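Local coordinates for putative branched-chain amino acid transport system substrate-binding protein (Rhodopseudomonas palustris, PDB 3TX6), which probably serves as the periplasmic solute-binding component of an ABC transporter for lignin-derived aromatic acids and here holds 3-(4-hydroxy-phenyl)pyruvic acid, at residues G246-E252 with R280-A285; P263-L267 with F288-K292. One frame throughout, in Å; residues are numbered along the deposited sequence.

Contact 1 of 2, residues G246-E252 with R280-A285; sequences GPVMDPE and RSQFAA. With ENO (3-(4-hydroxy-phenyl)pyruvic acid), chain D.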
loop_
_atom_site.group_PDB
_atom_site.type_symbol
_atom_site.label_atom_id
_atom_site.label_comp_id
_atom_site.label_asym_id
_atom_site.label_seq_id
_atom_site.Cartn_x
_atom_site.Cartn_y
_atom_site.Cartn_z
ATOM N N GLY A 246 -1.112 8.151 -0.773
ATOM C CA GLY A 246 0.041 8.484 -1.562
ATOM C C GLY A 246 -0.273 9.647 -2.492
ATOM O O GLY A 246 -1.433 9.898 -2.828
ATOM N N PRO A 247 0.767 10.348 -2.940
ATOM C CA PRO A 247 0.631 11.538 -3.789
ATOM C C PRO A 247 0.137 11.247 -5.188
ATOM O O PRO A 247 -0.239 12.162 -5.931
ATOM C CB PRO A 247 2.025 12.152 -3.767
ATOM C CG PRO A 247 2.944 11.042 -3.394
ATOM C CD PRO A 247 2.159 10.155 -2.476
ATOM N N VAL A 248 0.164 9.978 -5.586
ATOM C CA VAL A 248 -0.325 9.589 -6.918
ATOM C C VAL A 248 -1.777 9.945 -7.104
ATOM O O VAL A 248 -2.257 10.030 -8.229
ATOM C CB VAL A 248 -0.162 8.044 -7.188
ATOM C CG1 VAL A 248 -1.180 7.196 -6.389
ATOM C CG2 VAL A 248 -0.189 7.767 -8.702
HETATM N N MSE A 249 -2.492 10.140 -6.019
HETATM C CA MSE A 249 -3.887 10.474 -6.166
HETATM C C MSE A 249 -4.071 11.889 -6.686
HETATM O O MSE A 249 -5.146 12.206 -7.226
HETATM C CB MSE A 249 -4.641 10.276 -4.869
HETATM C CG MSE A 249 -4.772 8.801 -4.507
HETATM SE SE MSE A 249 -5.854 7.735 -5.756
HETATM C CE MSE A 249 -7.598 8.351 -5.085
ATOM N N ASP A 250 -3.053 12.744 -6.576
ATOM C CA ASP A 250 -3.155 14.112 -7.140
ATOM C C ASP A 250 -1.833 14.669 -7.642
ATOM O O ASP A 250 -1.316 15.612 -7.065
ATOM C CB ASP A 250 -3.773 15.037 -6.076
ATOM C CG ASP A 250 -4.093 16.431 -6.585
ATOM O OD1 ASP A 250 -4.146 16.652 -7.794
ATOM O OD2 ASP A 250 -4.285 17.328 -5.728
ATOM N N PRO A 251 -1.316 14.139 -8.770
ATOM C CA PRO A 251 -0.095 14.720 -9.304
ATOM C C PRO A 251 -0.306 16.161 -9.815
ATOM O O PRO A 251 0.615 17.002 -9.771
ATOM C CB PRO A 251 0.279 13.777 -10.452
ATOM C CG PRO A 251 -0.381 12.496 -10.076
ATOM C CD PRO A 251 -1.676 12.892 -9.456
ATOM N N GLU A 252 -1.494 16.430 -10.303
ATOM C CA GLU A 252 -1.850 17.761 -10.783
ATOM C C GLU A 252 -1.642 18.840 -9.704
ATOM O O GLU A 252 -1.275 19.983 -10.016
ATOM C CB GLU A 252 -3.317 17.787 -11.263
ATOM C CG GLU A 252 -3.635 16.875 -12.450
ATOM C CD GLU A 252 -4.004 15.448 -12.092
ATOM O OE1 GLU A 252 -3.877 15.004 -10.931
ATOM O OE2 GLU A 252 -4.398 14.737 -13.013
ATOM N N ARG A 280 -7.523 6.277 -11.355
ATOM C CA ARG A 280 -6.254 6.179 -10.611
ATOM C C ARG A 280 -6.510 5.554 -9.242
ATOM O O ARG A 280 -7.583 5.702 -8.667
ATOM C CB ARG A 280 -5.678 7.558 -10.440
ATOM C CG ARG A 280 -6.539 8.514 -9.584
ATOM C CD ARG A 280 -6.078 9.952 -9.613
ATOM N NE ARG A 280 -6.136 10.510 -10.949
ATOM C CZ ARG A 280 -5.681 11.727 -11.268
ATOM N NH1 ARG A 280 -5.170 12.503 -10.320
ATOM N NH2 ARG A 280 -5.748 12.157 -12.535
ATOM N N SER A 281 -5.488 4.908 -8.701
ATOM C CA SER A 281 -5.539 4.325 -7.362
ATOM C C SER A 281 -4.177 4.317 -6.683
ATOM O O SER A 281 -3.128 4.260 -7.314
ATOM C CB SER A 281 -6.139 2.916 -7.362
ATOM O OG SER A 281 -5.316 2.012 -8.070
ATOM N N GLN A 282 -4.264 4.298 -5.370
ATOM C CA GLN A 282 -3.158 3.933 -4.466
ATOM C C GLN A 282 -2.462 2.670 -4.931
ATOM O O GLN A 282 -1.238 2.577 -4.900
ATOM C CB GLN A 282 -3.739 3.717 -3.065
ATOM C CG GLN A 282 -2.777 3.313 -1.952
ATOM C CD GLN A 282 -1.867 4.415 -1.446
ATOM O OE1 GLN A 282 -2.009 5.593 -1.821
ATOM N NE2 GLN A 282 -0.936 4.032 -0.582
ATOM N N PHE A 283 -3.260 1.701 -5.347
ATOM C CA PHE A 283 -2.793 0.309 -5.530
ATOM C C PHE A 283 -2.066 0.093 -6.859
ATOM O O PHE A 283 -0.962 -0.483 -6.904
ATOM C CB PHE A 283 -3.999 -0.638 -5.343
ATOM C CG PHE A 283 -4.767 -0.273 -4.114
ATOM C CD1 PHE A 283 -4.172 -0.392 -2.891
ATOM C CD2 PHE A 283 -6.054 0.277 -4.185
ATOM C CE1 PHE A 283 -4.806 0.053 -1.754
ATOM C CE2 PHE A 283 -6.711 0.703 -3.032
ATOM C CZ PHE A 283 -6.080 0.588 -1.801
ATOM N N ALA A 284 -2.646 0.621 -7.949
ATOM C CA ALA A 284 -1.979 0.585 -9.259
ATOM C C ALA A 284 -0.525 1.128 -9.119
ATOM O O ALA A 284 0.402 0.654 -9.752
ATOM C CB ALA A 284 -2.742 1.404 -10.281
ATOM N N ALA A 285 -0.393 2.203 -8.341
ATOM C CA ALA A 285 0.852 2.883 -8.157
ATOM C C ALA A 285 1.904 1.994 -7.518
ATOM O O ALA A 285 3.091 2.173 -7.805
ATOM C CB ALA A 285 0.619 4.161 -7.356
HETATM O O4 ENO D . -2.365 -4.080 3.608
HETATM C C9 ENO D . -2.617 -2.055 0.875
HETATM C C8 ENO D . -1.835 -1.077 0.295
HETATM C C7 ENO D . -1.694 0.186 0.893
HETATM C C6 ENO D . -2.278 0.396 2.127
HETATM C C5 ENO D . -3.085 -0.574 2.715
HETATM C C4 ENO D . -3.253 -1.827 2.100
HETATM O O3 ENO D . -0.875 1.124 0.277
HETATM C C3 ENO D . -4.173 -2.860 2.687
HETATM C C2 ENO D . -3.596 -3.936 3.525
HETATM C C1 ENO D . -4.525 -4.879 4.130
HETATM O O2 ENO D . -4.044 -5.822 4.792
HETATM O O1 ENO D . -5.777 -4.740 3.992
#

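Contact 2 of 2, residues P263-L267 with F288-K292; sequences PGLEL and FDAFK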
loop_
_atom_site.group_PDB
_atom_site.type_symbol
_atom_site.label_atom_id
_atom_site.label_comp_id
_atom_site.label_asym_id
_atom_site.label_seq_id
_atom_site.Cartn_x
_atom_site.Cartn_y
_atom_site.Cartn_z
ATOM N N PRO A 263 6.376 10.692 -12.463
ATOM C CA PRO A 263 5.935 9.309 -12.571
ATOM C C PRO A 263 4.411 9.122 -12.266
ATOM O O PRO A 263 3.751 8.214 -12.805
ATOM C CB PRO A 263 6.788 8.564 -11.515
ATOM C CG PRO A 263 7.365 9.634 -10.657
ATOM C CD PRO A 263 7.523 10.830 -11.537
ATOM N N GLY A 264 3.860 9.959 -11.410
ATOM C CA GLY A 264 2.418 9.954 -11.160
ATOM C C GLY A 264 1.607 10.337 -12.377
ATOM O O GLY A 264 0.639 9.660 -12.729
ATOM N N LEU A 265 2.031 11.388 -13.070
ATOM C CA LEU A 265 1.374 11.748 -14.301
ATOM C C LEU A 265 1.492 10.648 -15.335
ATOM O O LEU A 265 0.530 10.375 -16.080
ATOM C CB LEU A 265 1.947 13.054 -14.889
ATOM C CG LEU A 265 1.624 14.344 -14.148
ATOM C CD1 LEU A 265 2.471 15.494 -14.760
ATOM C CD2 LEU A 265 0.146 14.682 -14.244
ATOM N N GLU A 266 2.656 9.997 -15.413
ATOM C CA GLU A 266 2.838 8.931 -16.393
ATOM C C GLU A 266 1.852 7.807 -16.133
ATOM O O GLU A 266 1.154 7.377 -17.037
ATOM C CB GLU A 266 4.275 8.353 -16.401
ATOM C CG GLU A 266 5.336 9.301 -16.934
ATOM C CD GLU A 266 6.754 8.807 -16.754
ATOM O OE1 GLU A 266 6.959 7.753 -16.115
ATOM O OE2 GLU A 266 7.674 9.498 -17.229
ATOM N N LEU A 267 1.823 7.302 -14.901
ATOM C CA LEU A 267 0.939 6.180 -14.597
ATOM C C LEU A 267 -0.527 6.560 -14.790
ATOM O O LEU A 267 -1.279 5.848 -15.434
ATOM C CB LEU A 267 1.097 5.698 -13.180
ATOM C CG LEU A 267 0.029 4.738 -12.634
ATOM C CD1 LEU A 267 -0.064 3.447 -13.448
ATOM C CD2 LEU A 267 0.381 4.469 -11.175
ATOM N N PHE A 288 3.358 -0.252 -10.312
ATOM C CA PHE A 288 4.077 0.666 -11.188
ATOM C C PHE A 288 5.408 1.098 -10.553
ATOM O O PHE A 288 6.455 1.081 -11.199
ATOM C CB PHE A 288 3.192 1.866 -11.503
ATOM C CG PHE A 288 3.795 2.861 -12.432
ATOM C CD1 PHE A 288 3.661 2.704 -13.808
ATOM C CD2 PHE A 288 4.436 3.982 -11.962
ATOM C CE1 PHE A 288 4.157 3.627 -14.680
ATOM C CE2 PHE A 288 4.925 4.927 -12.854
ATOM C CZ PHE A 288 4.801 4.732 -14.206
ATOM N N ASP A 289 5.343 1.502 -9.288
ATOM C CA ASP A 289 6.531 2.010 -8.598
ATOM C C ASP A 289 7.561 0.900 -8.372
ATOM O O ASP A 289 8.752 1.158 -8.388
ATOM C CB ASP A 289 6.138 2.613 -7.273
ATOM C CG ASP A 289 5.412 3.930 -7.412
ATOM O OD1 ASP A 289 5.325 4.442 -8.549
ATOM O OD2 ASP A 289 4.991 4.472 -6.370
ATOM N N ALA A 290 7.101 -0.332 -8.128
ATOM C CA ALA A 290 8.029 -1.433 -7.960
ATOM C C ALA A 290 8.933 -1.561 -9.203
ATOM O O ALA A 290 10.153 -1.835 -9.105
ATOM C CB ALA A 290 7.316 -2.746 -7.659
ATOM N N PHE A 291 8.368 -1.350 -10.385
ATOM C CA PHE A 291 9.151 -1.351 -11.623
ATOM C C PHE A 291 10.041 -0.139 -11.756
ATOM O O PHE A 291 11.118 -0.261 -12.328
ATOM C CB PHE A 291 8.266 -1.569 -12.845
ATOM C CG PHE A 291 7.842 -3.026 -13.023
ATOM C CD1 PHE A 291 6.800 -3.566 -12.261
ATOM C CD2 PHE A 291 8.491 -3.838 -13.934
ATOM C CE1 PHE A 291 6.436 -4.885 -12.420
ATOM C CE2 PHE A 291 8.113 -5.156 -14.107
ATOM C CZ PHE A 291 7.082 -5.680 -13.368
ATOM N N LYS A 292 9.604 1.024 -11.278
ATOM C CA LYS A 292 10.498 2.184 -11.222
ATOM C C LYS A 292 11.705 1.846 -10.344
ATOM O O LYS A 292 12.836 2.197 -10.690
ATOM C CB LYS A 292 9.780 3.433 -10.695
ATOM C CG LYS A 292 8.738 4.030 -11.638
ATOM C CD LYS A 292 9.377 4.517 -12.942
ATOM C CE LYS A 292 8.426 5.329 -13.796
ATOM N NZ LYS A 292 9.004 5.905 -15.061
#

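Contact 1 of 2, residues G246-E252 with R280-A285
Gly246 and Gln282 bring their CA atoms to 6.3 Å where the loop leaving strand 242-245, with its short 3-10 turn at 247-249, meets the start of helix 282-304. Ser281 is the N-cap of that helix in this two-lobed periplasmic binding protein, its OG accepting from Ala284 N. Arg280, just ahead of the cap, grips Glu252 end-on: NH1 reaches OE1 at 2.9 Å and NH2 reaches OE2 at 3.0 Å, both on syn lone pairs, with the carboxylate and guanidinium planes 6° apart. NH1 also donates to Met249 O, staying near the guanidinium plane but arriving above the carbonyl plane. Since NE pairs with Glu272, two carboxylates fix the rotation of the group. Apolar filling comes from Val248, whose CG1 lies 3.7 Å from Ala285 CB, and from the bent chain of the selenomethionine Met249, whose SE sits 3.8 Å from Ser281 CA. With CG anti to the backbone N (chi1 179°) and a bend at chi2, the Gln282 amide turns OE1 to Gly246 N, which lies in the carbonyl plane, and NE2, which also bonds Gln117, donates almost straight (176°) to the ligand atom O3 at 3.0 Å.

Contact 2 of 2, residues P263-L267 with F288-K292
Phe288 and Leu267 make the main apolar contact where the 288-292 segment of one helix meets the 263-267 segment of another; the axes of these short segments approach to 11.5 Å and run at 128° to each other, nearer antiparallel than parallel. That spacing is bridged by side chains. The clearest evidence is a CH-pi contact: Leu267 CB stands over the ring centre of Phe288 at 3.7 Å from the centroid, only 2° off the normal. Beyond CB the leucine runs on antiparallel to the phenylalanine side chain, carrying CD2 to 3.8 Å from Phe288 CB and CD1 to 3.8 Å from Phe288 CD1. With its CG anti to the backbone N (chi1 -178°), Phe288 extends its ring across to the neighbouring helix. Van der Waals contact continues at Pro263, whose O lies 3.5 Å from Phe288 CE2; this oxygen also accepts the helical bond from Leu267 N. Shortening Phe288 to alanine would probably open a gap against Leu267 and leave its CB without the ring face it rests on.

The polar contribution is a single salt bridge. Lys292, bent at chi2, brings NZ to 3.0 Å from Glu266 OE1, on the syn lone pair. Glu266 has two conformers and touches a crystal neighbour, so the bridge, made by the conformer described, is doubtful as a constant feature.

Elsewhere on the same turns, Asp289 binds Ser329 and the backbone N of Gln330, while Phe291 packs on strands 8-14, 41-49 and 72-75. These turns of helix 282-304 thus lie between helix 261-275 and the six-stranded sheet, as a layer of the alpha/beta lobe of the periplasmic binding protein fold.

Overall arrangement
The segments come along the chain in the order 246-252, 263-267, 280-285, then 288-292, so the two contacts alternate in sequence. Their centres are about 9 Å apart, and helix 282-304 serves both: its first turn in contact 1, the next turns in contact 2. Direct packing joins them, with Leu267 CD2 3.4 Å from Ala285 CA and Pro251 against Gly264 and Leu265 of helix 261-275. Contact 1 follows strand 242-245 of the seven-stranded sheet, whereas contact 2 lies beside a helix packed on the six-stranded one. This is consistent with one of the interlobe crossings of the two-lobed fold, with the ligand bound near the start of helix 282-304, at Gln282.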